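Local coordinates for protein beta-hexosaminidase Amuc_2018 (Akkermansia muciniphila, PDB 6JEB) that hydrolyses terminal non-reducing N-acetylhexosamine residues, including N-acetylglucosamine from chitobiose and terminally unbranched N-glycans, at residues P99-F103 with G133-P137. Coordinates in Å, arbitrary orientation, origin at the centre of the assembly. Numbering follows the deposited sequence.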
ATOM      1  N   PRO A  99      -8.142   5.479   4.186  1.00 11.13           N
ATOM      2  CA  PRO A  99      -9.289   6.391   4.301  1.00 10.99           C
ATOM      3  C   PRO A  99     -10.327   5.903   5.290  1.00 10.58           C
ATOM      4  O   PRO A  99     -11.153   6.709   5.734  1.00 11.48           O
ATOM      5  CB  PRO A  99      -9.846   6.447   2.874  1.00 10.72           C
ATOM      6  CG  PRO A  99      -9.443   5.105   2.278  1.00 11.18           C
ATOM      7  CD  PRO A  99      -8.070   4.838   2.859  1.00 10.73           C
ATOM      8  N   ALA A 100     -10.307   4.613   5.664  1.00 11.22           N
ATOM      9  CA  ALA A 100     -11.215   4.140   6.707  1.00 10.98           C
ATOM     10  C   ALA A 100     -11.018   4.919   8.001  1.00 11.72           C
ATOM     11  O   ALA A 100     -11.994   5.307   8.655  1.00 12.61           O
ATOM     12  CB  ALA A 100     -11.001   2.647   6.959  1.00 11.56           C
ATOM     13  N   ARG A 101      -9.762   5.148   8.396  1.00 11.74           N
ATOM     14  CA  ARG A 101      -9.506   5.864   9.643  1.00 11.97           C
ATOM     15  C   ARG A 101      -9.705   7.367   9.492  1.00 11.29           C
ATOM     16  O   ARG A 101     -10.297   8.007  10.369  1.00 13.97           O
ATOM     17  CB  ARG A 101      -8.096   5.554  10.153  1.00 11.72           C
ATOM     18  CG  ARG A 101      -8.028   4.321  11.061  1.00 12.10           C
ATOM     19  CD  ARG A 101      -8.641   3.069  10.411  1.00 12.51           C
ATOM     20  NE  ARG A 101      -8.472   1.921  11.293  1.00 13.10           N
ATOM     21  CZ  ARG A 101      -7.357   1.198  11.364  1.00 12.83           C
ATOM     22  NH1 ARG A 101      -6.320   1.484  10.578  1.00 13.46           N
ATOM     23  NH2 ARG A 101      -7.274   0.188  12.220  1.00 13.19           N
ATOM     24  N   HIS A 102      -9.212   7.953   8.402  1.00 11.76           N
ATOM     25  CA  HIS A 102      -9.489   9.354   8.100  1.00 12.57           C
ATOM     26  C   HIS A 102      -9.686   9.470   6.602  1.00 13.48           C
ATOM     27  O   HIS A 102      -8.789   9.117   5.828  1.00 13.01           O
ATOM     28  CB  HIS A 102      -8.368  10.290   8.567  1.00 13.08           C
ATOM     29  CG  HIS A 102      -8.458  10.652  10.016  1.00 13.11           C
ATOM     30  ND1 HIS A 102      -7.704  10.029  10.986  1.00 14.13           N
ATOM     31  CD2 HIS A 102      -9.230  11.559  10.664  1.00 14.12           C
ATOM     32  CE1 HIS A 102      -8.004  10.539  12.170  1.00 14.66           C
ATOM     33  NE2 HIS A 102      -8.930  11.467  12.003  1.00 14.17           N
ATOM     34  N   PHE A 103     -10.861   9.954   6.210  1.00 12.32           N
ATOM     35  CA  PHE A 103     -11.223  10.046   4.807  1.00 13.02           C
ATOM     36  C   PHE A 103     -10.224  10.925   4.065  1.00 13.37           C
ATOM     37  O   PHE A 103      -9.787  11.962   4.575  1.00 15.89           O
ATOM     38  CB  PHE A 103     -12.619  10.662   4.719  1.00 13.49           C
ATOM     39  CG  PHE A 103     -13.168  10.719   3.331  1.00 14.28           C
ATOM     40  CD1 PHE A 103     -13.493   9.550   2.646  1.00 14.90           C
ATOM     41  CD2 PHE A 103     -13.358  11.938   2.702  1.00 16.17           C
ATOM     42  CE1 PHE A 103     -14.001   9.606   1.361  1.00 14.96           C
ATOM     43  CE2 PHE A 103     -13.867  12.001   1.420  1.00 16.79           C
ATOM     44  CZ  PHE A 103     -14.192  10.833   0.752  1.00 16.27           C
ATOM     45  N   GLY A 133     -14.656   3.546  10.394  1.00 10.96           N
ATOM     46  CA  GLY A 133     -15.325   4.055   9.216  1.00 11.09           C
ATOM     47  C   GLY A 133     -15.352   3.056   8.081  1.00 10.60           C
ATOM     48  O   GLY A 133     -14.561   2.103   8.048  1.00 12.91           O
ATOM     49  N   TRP A 134     -16.272   3.281   7.144  1.00 11.53           N
ATOM     50  CA  TRP A 134     -16.467   2.441   5.969  1.00 11.74           C
ATOM     51  C   TRP A 134     -16.658   3.394   4.799  1.00 11.79           C
ATOM     52  O   TRP A 134     -17.564   4.232   4.842  1.00 12.81           O
ATOM     53  CB  TRP A 134     -17.717   1.564   6.159  1.00 11.51           C
ATOM     54  CG  TRP A 134     -18.005   0.677   4.983  1.00 11.16           C
ATOM     55  CD1 TRP A 134     -18.431   1.072   3.744  1.00 11.66           C
ATOM     56  CD2 TRP A 134     -17.848  -0.750   4.920  1.00 12.12           C
ATOM     57  NE1 TRP A 134     -18.545  -0.022   2.915  1.00 11.61           N
ATOM     58  CE2 TRP A 134     -18.206  -1.151   3.617  1.00 12.61           C
ATOM     59  CE3 TRP A 134     -17.464  -1.728   5.848  1.00 12.02           C
ATOM     60  CZ2 TRP A 134     -18.171  -2.488   3.206  1.00 12.70           C
ATOM     61  CZ3 TRP A 134     -17.423  -3.059   5.433  1.00 12.44           C
ATOM     62  CH2 TRP A 134     -17.782  -3.421   4.126  1.00 12.70           C
ATOM     63  N   ARG A 135     -15.820   3.277   3.758  1.00 10.79           N
ATOM     64  CA  ARG A 135     -15.743   4.295   2.711  1.00 11.20           C
ATOM     65  C   ARG A 135     -16.233   3.846   1.334  1.00 11.56           C
ATOM     66  O   ARG A 135     -16.211   4.664   0.396  1.00 11.99           O
ATOM     67  CB  ARG A 135     -14.315   4.840   2.589  1.00 11.74           C
ATOM     68  CG  ARG A 135     -13.694   5.277   3.911  1.00 12.07           C
ATOM     69  CD  ARG A 135     -14.533   6.353   4.621  1.00 12.02           C
ATOM     70  NE  ARG A 135     -13.924   6.661   5.907  1.00 11.96           N
ATOM     71  CZ  ARG A 135     -14.573   7.177   6.949  1.00 11.06           C
ATOM     72  NH1 ARG A 135     -15.857   7.511   6.848  1.00 12.28           N
ATOM     73  NH2 ARG A 135     -13.927   7.361   8.096  1.00 11.78           N
ATOM     74  N   LEU A 136     -16.672   2.589   1.176  1.00 12.22           N
ATOM     75  CA  LEU A 136     -17.093   2.071  -0.122  1.00 11.89           C
ATOM     76  C   LEU A 136     -18.609   2.051  -0.204  1.00 12.12           C
ATOM     77  O   LEU A 136     -19.244   1.327   0.577  1.00 12.67           O
ATOM     78  CB  LEU A 136     -16.563   0.653  -0.314  1.00 11.97           C
ATOM     79  CG  LEU A 136     -17.025   0.015  -1.627  1.00 12.63           C
ATOM     80  CD1 LEU A 136     -16.168   0.469  -2.817  1.00 14.42           C
ATOM     81  CD2 LEU A 136     -17.044  -1.511  -1.531  1.00 14.25           C
ATOM     82  N   PRO A 137     -19.230   2.767  -1.140  1.00 12.41           N
ATOM     83  CA  PRO A 137     -20.688   2.661  -1.289  1.00 12.78           C
ATOM     84  C   PRO A 137     -21.062   1.332  -1.930  1.00 12.52           C
ATOM     85  O   PRO A 137     -20.367   0.834  -2.821  1.00 14.35           O
ATOM     86  CB  PRO A 137     -21.028   3.839  -2.209  1.00 14.36           C
ATOM     87  CG  PRO A 137     -19.794   3.985  -3.063  1.00 14.47           C
ATOM     88  CD  PRO A 137     -18.632   3.676  -2.139  1.00 12.99           C
TER
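Two loops of the GH20 catalytic TIM barrel meet here. P99-F103 follows barrel strand 92-97, and G133-P137 belongs to the loop after the neighbouring parallel strand 123-127. The contact is buried and centres on R135, whose CA-CB bond points toward the other loop.

Two hydrogen bonds join the loops. R135 NE donates to P99 O at 2.8 Å, and R135 NH2 donates to A100 O at 2.9 Å. One guanidinium thus holds two consecutive carbonyls of a turn with helical backbone angles. The regular helical bonds are absent here; R135 donates to both oxygens. R135 NH1 turns to another loop and donates to G163 O.

Van der Waals contacts add to these bonds. F103 CB lies loosely over one face of the guanidinium. The F103 ring reaches the aliphatic part of the arginine: F103 CD1 lies 3.9 Å from R135 CD. P99 CB is 4.2 Å from R135 CG.

The same turn carries substrate-binding R101, whose CA-CB bond points away from G133-P137. Its side chain forms salt bridges with D98 and the active-site residue D130, and a hydrogen bond with Q132. R135 thus binds the backbone of the turn that carries R101.

Backbones are closest at A100 and G133, with CA atoms 4.8 Å apart. A100 O lies 3.6 Å from G133 CA. An ideal CB on G133 would lie 2.7 Å from A100 O and 2.2 Å from R135 NH2, so a side chain would clash with both.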